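Local coordinates for universal stress protein A-like protein (PDB 2GM3), which binds AMP in a universal stress protein fold, although its wider cellular role is unknown, at residues A[10-15]-A[48-53]; A[127-132]-A[159-164]. One frame throughout, in Å; residues are numbered along the deposited sequence.

Contact 1 (A[10-15]-A[48-53]); sequences VAVNAS and ILLLHV. With AMP (adenosine monophosphate), chain G.
A histidine side chain takes over from the backbone where two parallel strands part: ND1 of His-52 donates to the carbonyl O of Val-12 over 2.9 Å, with that oxygen only 5° out of the ring plane. With CG anti to the backbone N (chi1 175°), the His-52 ring is carried to the side of the loop, where Val-12 O and CA of Asn-13 meet it at the edge. An alanine in place of His-52 would remove this donor, and would probably leave the Val-12 carbonyl without its mate and the loop after it freer to shift. Before this point the pairing is regular: Val-10 N bonds to Leu-49 O, Leu-51 N to Val-10 O, and Val-12 N to Leu-51 O. On one face, CD2 of Leu-50 reaches CG1 of Val-12 at 3.9 Å and also approaches CB of Val-10. AMP reads the diverging ends: Val-53 N donates to adenine N1 (2.9 Å), N6 donates to Val-53 O, and the ribose O2' to Ala-11 O (2.6 Å). CB of Asn-13 packs on the purine while its OD1 is held by Ser-24. Helix 81-99 packs against Leu-50, Val-12 and His-52, whereas helix 112-123 meets Ala-11, Leu-51 and Val-53; strand 102-109 flanks 48-53.

Contact 2 (A[127-132]-A[159-164]); sequences FLVVGS and MTIKRN. With AMP (adenosine monophosphate), chain G.
Val-129 and Met-159, a selenomethionine, run alongside each other from the same face of the sheet, the CG2 methyl of the valine 4.2 Å from CB of its partner. The other branch of Val-129, CG1, stands anti to its backbone N (chi1 179°) and meets the CD1 tip of Ile-161; the two methyls of one valine thus serve different residues, CG2 packing on Met-159 and CG1 on Ile-161. Phe-127 adds the edge of its ring, with CD1 facing CB of Met-159 at 4.2 Å. On the other face Val-130 and Thr-160 repeat the parallel arrangement, their CG2 methyls 3.7 Å apart. Further on, CG of Lys-162 passes 4.1 Å from OG of Ser-132, whose hydroxyl is hydrogen-bonded to Gly-134 N.

The backbones beneath form a parallel pair at the edge of the chain's own five-stranded sheet, in the 3-2-1-4-5 order of the universal stress protein alpha/beta fold. Met-159 N donates to Leu-128 O (2.8 Å), Val-130 N to Met-159 O, and Ile-161 N to Val-130 O; the first two donors lie nearly along the C=O axis. At Gly-131, N donates to the ribose O2' of AMP over 3.0 Å, and the absence of a side chain matters because a CB would run into O3' of the sugar.

Helix 25-39 packs on Val-129 and Ile-161, and helix 146-153 on Val-130 and Thr-160. Beyond the edge, Met-159 and Thr-160 pair antiparallel with a strand of the second subunit, which continues the sheet across the interface. Lys-162 NZ also crosses to that subunit, where it is hydrogen-bonded to the carbonyl O of Val-151.

From the N terminus, strand 6-11 leads into helix 25-39 and returns as strand 46-54; contact 1 closes this beta-alpha-beta unit. The chain then adds strand 102-109 at one edge of the sheet and crosses through helix 112-123 to strand 127-132, on the far side of 6-11. Contact 2 closes the later loop, which carries helix 146-153 and ends at strand 158-162. The two loops follow in series, neither crossing nor enclosing the other. Their first strands are neighbours: Ala-11 N probably bonds to Val-129 O, and Ala-11 CB packs on Val-130 CG1. AMP spans both, with adenine at contact 1 and ribose O2' shared.

Contact 1 (A[10-15]-A[48-53])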
loop_
_atom_site.group_PDB
_atom_site.type_symbol
_atom_site.label_atom_id
_atom_site.label_comp_id
_atom_site.label_asym_id
_atom_site.label_seq_id
_atom_site.Cartn_x
_atom_site.Cartn_y
_atom_site.Cartn_z
ATOM N N VAL A 10 -5.682 9.282 1.029
ATOM C CA VAL A 10 -6.156 8.715 -0.244
ATOM C C VAL A 10 -6.054 9.803 -1.282
ATOM O O VAL A 10 -6.684 10.829 -1.144
ATOM C CB VAL A 10 -7.600 8.226 -0.157
ATOM C CG1 VAL A 10 -8.039 7.669 -1.486
ATOM C CG2 VAL A 10 -7.764 7.153 0.928
ATOM N N ALA A 11 -5.232 9.586 -2.300
ATOM C CA ALA A 11 -4.960 10.570 -3.304
ATOM C C ALA A 11 -6.013 10.383 -4.393
ATOM O O ALA A 11 -6.078 9.322 -5.026
ATOM C CB ALA A 11 -3.559 10.351 -3.847
ATOM N N VAL A 12 -6.837 11.405 -4.616
ATOM C CA VAL A 12 -7.967 11.295 -5.545
ATOM C C VAL A 12 -7.852 12.314 -6.665
ATOM O O VAL A 12 -7.419 13.464 -6.461
ATOM C CB VAL A 12 -9.342 11.416 -4.829
ATOM C CG1 VAL A 12 -9.497 10.343 -3.714
ATOM C CG2 VAL A 12 -9.554 12.779 -4.243
ATOM N N ASN A 13 -8.205 11.876 -7.866
ATOM C CA ASN A 13 -8.185 12.755 -9.019
ATOM C C ASN A 13 -9.399 12.514 -9.923
ATOM O O ASN A 13 -10.165 11.551 -9.722
ATOM C CB ASN A 13 -6.891 12.571 -9.787
ATOM C CG ASN A 13 -6.759 11.187 -10.365
ATOM O OD1 ASN A 13 -7.045 10.167 -9.702
ATOM N ND2 ASN A 13 -6.319 11.130 -11.604
ATOM N N ALA A 14 -9.561 13.408 -10.897
ATOM C CA ALA A 14 -10.705 13.402 -11.784
ATOM C C ALA A 14 -10.467 12.462 -12.958
ATOM O O ALA A 14 -9.346 12.271 -13.358
ATOM C CB ALA A 14 -10.993 14.835 -12.274
ATOM N N SER A 15 -11.523 11.890 -13.512
ATOM C CA SER A 15 -11.392 11.065 -14.695
ATOM C C SER A 15 -11.220 11.942 -15.915
ATOM O O SER A 15 -11.757 13.050 -15.958
ATOM C CB SER A 15 -12.617 10.195 -14.885
ATOM O OG SER A 15 -12.705 9.818 -16.239
ATOM N N ILE A 48 -10.024 8.801 7.101
ATOM C CA ILE A 48 -9.613 8.955 5.730
ATOM C C ILE A 48 -9.235 10.414 5.467
ATOM O O ILE A 48 -9.995 11.340 5.795
ATOM C CB ILE A 48 -10.716 8.523 4.809
ATOM C CG1 ILE A 48 -11.174 7.105 5.188
ATOM C CG2 ILE A 48 -10.283 8.632 3.360
ATOM C CD1 ILE A 48 -10.107 5.969 5.172
ATOM N N LEU A 49 -8.043 10.617 4.916
ATOM C CA LEU A 49 -7.583 11.956 4.571
ATOM C C LEU A 49 -7.556 12.033 3.034
ATOM O O LEU A 49 -6.758 11.386 2.405
ATOM C CB LEU A 49 -6.206 12.243 5.197
ATOM C CG LEU A 49 -6.128 12.026 6.694
ATOM C CD1 LEU A 49 -4.709 12.041 7.140
ATOM C CD2 LEU A 49 -6.900 13.094 7.450
ATOM N N LEU A 50 -8.485 12.781 2.454
ATOM C CA LEU A 50 -8.645 12.821 1.019
ATOM C C LEU A 50 -7.914 14.007 0.454
ATOM O O LEU A 50 -8.231 15.141 0.781
ATOM C CB LEU A 50 -10.110 12.921 0.664
ATOM C CG LEU A 50 -11.015 11.754 1.033
ATOM C CD1 LEU A 50 -12.400 12.245 1.168
ATOM C CD2 LEU A 50 -10.909 10.626 -0.099
ATOM N N LEU A 51 -6.907 13.745 -0.373
ATOM C CA LEU A 51 -6.172 14.819 -0.983
ATOM C C LEU A 51 -6.333 14.820 -2.510
ATOM O O LEU A 51 -6.103 13.794 -3.176
ATOM C CB LEU A 51 -4.717 14.737 -0.587
ATOM C CG LEU A 51 -3.757 15.571 -1.430
ATOM C CD1 LEU A 51 -3.823 17.058 -1.126
ATOM C CD2 LEU A 51 -2.345 15.048 -1.195
ATOM N N HIS A 52 -6.707 15.987 -3.042
ATOM C CA HIS A 52 -6.694 16.216 -4.479
ATOM C C HIS A 52 -5.637 17.216 -4.813
ATOM O O HIS A 52 -5.575 18.297 -4.225
ATOM C CB HIS A 52 -8.035 16.750 -4.976
ATOM C CG HIS A 52 -8.020 17.103 -6.424
ATOM N ND1 HIS A 52 -7.903 16.155 -7.417
ATOM C CD2 HIS A 52 -8.092 18.303 -7.053
ATOM C CE1 HIS A 52 -7.918 16.750 -8.598
ATOM N NE2 HIS A 52 -8.054 18.050 -8.406
ATOM N N VAL A 53 -4.784 16.886 -5.769
ATOM C CA VAL A 53 -3.834 17.880 -6.229
ATOM C C VAL A 53 -4.338 18.526 -7.510
ATOM O O VAL A 53 -4.619 17.857 -8.481
ATOM C CB VAL A 53 -2.418 17.320 -6.350
ATOM C CG1 VAL A 53 -1.400 18.428 -6.642
ATOM C CG2 VAL A 53 -2.052 16.673 -5.053
HETATM P P AMP G . -0.818 6.521 -11.959
HETATM O O1P AMP G . -0.621 7.835 -12.468
HETATM O O2P AMP G . -1.711 5.667 -12.780
HETATM O O3P AMP G . 0.355 5.786 -11.521
HETATM O "O5'" AMP G . -1.632 6.636 -10.595
HETATM C "C5'" AMP G . -2.949 7.141 -10.599
HETATM C "C4'" AMP G . -3.235 7.540 -9.176
HETATM O "O4'" AMP G . -2.420 8.688 -8.758
HETATM C "C3'" AMP G . -4.659 7.975 -8.969
HETATM O "O3'" AMP G . -5.465 6.777 -8.773
HETATM C "C2'" AMP G . -4.534 8.772 -7.680
HETATM O "O2'" AMP G . -4.565 7.865 -6.577
HETATM C "C1'" AMP G . -3.162 9.425 -7.799
HETATM N N9 AMP G . -3.321 10.732 -8.466
HETATM C C8 AMP G . -3.154 11.028 -9.776
HETATM N N7 AMP G . -3.401 12.335 -9.968
HETATM C C5 AMP G . -3.684 12.879 -8.778
HETATM C C6 AMP G . -4.000 14.163 -8.324
HETATM N N6 AMP G . -4.085 15.207 -9.128
HETATM N N1 AMP G . -4.239 14.335 -7.029
HETATM C C2 AMP G . -4.192 13.349 -6.156
HETATM N N3 AMP G . -3.890 12.115 -6.533
HETATM C C4 AMP G . -3.632 11.856 -7.829
#

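Contact 2 (A[127-132]-A[159-164])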
loop_
_atom_site.group_PDB
_atom_site.type_symbol
_atom_site.label_atom_id
_atom_site.label_comp_id
_atom_site.label_asym_id
_atom_site.label_seq_id
_atom_site.Cartn_x
_atom_site.Cartn_y
_atom_site.Cartn_z
ATOM N N PHE A 127 -0.627 5.656 6.375
ATOM C CA PHE A 127 -0.307 5.270 5.036
ATOM C C PHE A 127 -1.000 6.051 3.942
ATOM O O PHE A 127 -1.990 6.741 4.187
ATOM C CB PHE A 127 -0.441 3.759 4.825
ATOM C CG PHE A 127 -1.846 3.211 4.872
ATOM C CD1 PHE A 127 -2.449 2.760 3.713
ATOM C CD2 PHE A 127 -2.514 3.043 6.085
ATOM C CE1 PHE A 127 -3.736 2.188 3.745
ATOM C CE2 PHE A 127 -3.771 2.493 6.133
ATOM C CZ PHE A 127 -4.393 2.059 4.963
ATOM N N LEU A 128 -0.477 5.895 2.725
ATOM C CA LEU A 128 -0.991 6.542 1.521
ATOM C C LEU A 128 -1.603 5.494 0.600
ATOM O O LEU A 128 -0.970 4.480 0.293
ATOM C CB LEU A 128 0.191 7.237 0.811
ATOM C CG LEU A 128 0.014 7.846 -0.572
ATOM C CD1 LEU A 128 -1.129 8.879 -0.545
ATOM C CD2 LEU A 128 1.271 8.469 -1.066
ATOM N N VAL A 129 -2.831 5.726 0.175
ATOM C CA VAL A 129 -3.455 4.910 -0.854
ATOM C C VAL A 129 -3.500 5.692 -2.179
ATOM O O VAL A 129 -3.985 6.828 -2.228
ATOM C CB VAL A 129 -4.887 4.523 -0.471
ATOM C CG1 VAL A 129 -5.513 3.698 -1.559
ATOM C CG2 VAL A 129 -4.937 3.770 0.855
ATOM N N VAL A 130 -2.973 5.082 -3.233
ATOM C CA VAL A 130 -3.071 5.623 -4.554
ATOM C C VAL A 130 -3.595 4.517 -5.420
ATOM O O VAL A 130 -3.273 3.336 -5.206
ATOM C CB VAL A 130 -1.676 6.132 -5.117
ATOM C CG1 VAL A 130 -1.208 7.375 -4.341
ATOM C CG2 VAL A 130 -0.612 5.042 -5.032
ATOM N N GLY A 131 -4.420 4.895 -6.384
ATOM C CA GLY A 131 -4.792 4.019 -7.459
ATOM C C GLY A 131 -3.583 3.933 -8.373
ATOM O O GLY A 131 -2.587 4.616 -8.141
ATOM N N SER A 132 -3.663 3.087 -9.398
ATOM C CA SER A 132 -2.595 2.956 -10.350
ATOM C C SER A 132 -3.158 2.407 -11.640
ATOM O O SER A 132 -3.989 1.508 -11.621
ATOM C CB SER A 132 -1.518 2.022 -9.810
ATOM O OG SER A 132 -0.623 1.658 -10.857
HETATM N N MSE A 159 0.070 2.026 -0.425
HETATM C CA MSE A 159 -0.754 0.967 -0.895
HETATM C C MSE A 159 -1.101 1.381 -2.306
HETATM O O MSE A 159 -1.711 2.440 -2.499
HETATM C CB MSE A 159 -2.037 0.945 -0.064
HETATM C CG MSE A 159 -3.059 -0.048 -0.576
HETATM SE SE MSE A 159 -2.451 -1.861 -0.222
HETATM C CE MSE A 159 -3.074 -1.958 1.486
ATOM N N THR A 160 -0.709 0.574 -3.291
ATOM C CA THR A 160 -1.069 0.834 -4.676
ATOM C C THR A 160 -2.104 -0.197 -5.090
ATOM O O THR A 160 -1.856 -1.405 -4.995
ATOM C CB THR A 160 0.128 0.748 -5.674
ATOM O OG1 THR A 160 0.780 -0.496 -5.506
ATOM C CG2 THR A 160 1.137 1.766 -5.383
ATOM N N ILE A 161 -3.264 0.299 -5.539
ATOM C CA ILE A 161 -4.374 -0.530 -5.970
ATOM C C ILE A 161 -4.643 -0.262 -7.421
ATOM O O ILE A 161 -4.832 0.880 -7.797
ATOM C CB ILE A 161 -5.657 -0.221 -5.128
ATOM C CG1 ILE A 161 -5.364 -0.448 -3.635
ATOM C CG2 ILE A 161 -6.869 -1.076 -5.597
ATOM C CD1 ILE A 161 -5.977 0.508 -2.739
ATOM N N LYS A 162 -4.635 -1.324 -8.224
ATOM C CA LYS A 162 -4.893 -1.279 -9.649
ATOM C C LYS A 162 -6.344 -1.577 -9.879
ATOM O O LYS A 162 -7.002 -2.108 -9.006
ATOM C CB LYS A 162 -4.075 -2.313 -10.409
ATOM C CG LYS A 162 -2.597 -1.962 -10.498
ATOM C CD LYS A 162 -1.779 -3.208 -10.894
ATOM C CE LYS A 162 -0.279 -3.008 -10.662
ATOM N NZ LYS A 162 0.369 -4.308 -10.145
ATOM N N ARG A 163 -6.848 -1.239 -11.060
ATOM C CA ARG A 163 -8.255 -1.368 -11.382
ATOM C C ARG A 163 -8.577 -2.807 -11.684
ATOM O O ARG A 163 -7.690 -3.582 -12.027
ATOM C CB ARG A 163 -8.593 -0.491 -12.594
ATOM C CG ARG A 163 -8.466 1.022 -12.274
ATOM C CD ARG A 163 -8.408 1.880 -13.503
ATOM N NE ARG A 163 -7.315 1.464 -14.346
ATOM C CZ ARG A 163 -6.888 2.163 -15.374
ATOM N NH1 ARG A 163 -7.480 3.324 -15.669
ATOM N NH2 ARG A 163 -5.888 1.695 -16.109
ATOM N N ASN A 164 -9.847 -3.176 -11.552
ATOM C CA ASN A 164 -10.303 -4.482 -12.001
ATOM C C ASN A 164 -10.165 -4.554 -13.507
ATOM O O ASN A 164 -10.254 -3.549 -14.197
ATOM C CB ASN A 164 -11.772 -4.724 -11.594
ATOM C CG ASN A 164 -11.985 -4.673 -10.066
ATOM O OD1 ASN A 164 -11.060 -4.943 -9.285
ATOM N ND2 ASN A 164 -13.199 -4.328 -9.641
HETATM P P AMP G . -0.818 6.521 -11.959
HETATM O O1P AMP G . -0.621 7.835 -12.468
HETATM O O2P AMP G . -1.711 5.667 -12.780
HETATM O O3P AMP G . 0.355 5.786 -11.521
HETATM O "O5'" AMP G . -1.632 6.636 -10.595
HETATM C "C5'" AMP G . -2.949 7.141 -10.599
HETATM C "C4'" AMP G . -3.235 7.540 -9.176
HETATM O "O4'" AMP G . -2.420 8.688 -8.758
HETATM C "C3'" AMP G . -4.659 7.975 -8.969
HETATM O "O3'" AMP G . -5.465 6.777 -8.773
HETATM C "C2'" AMP G . -4.534 8.772 -7.680
HETATM O "O2'" AMP G . -4.565 7.865 -6.577
HETATM C "C1'" AMP G . -3.162 9.425 -7.799
HETATM N N9 AMP G . -3.321 10.732 -8.466
HETATM C C8 AMP G . -3.154 11.028 -9.776
HETATM N N7 AMP G . -3.401 12.335 -9.968
HETATM C C5 AMP G . -3.684 12.879 -8.778
HETATM C C6 AMP G . -4.000 14.163 -8.324
HETATM N N6 AMP G . -4.085 15.207 -9.128
HETATM N N1 AMP G . -4.239 14.335 -7.029
HETATM C C2 AMP G . -4.192 13.349 -6.156
HETATM N N3 AMP G . -3.890 12.115 -6.533
HETATM C C4 AMP G . -3.632 11.856 -7.829
#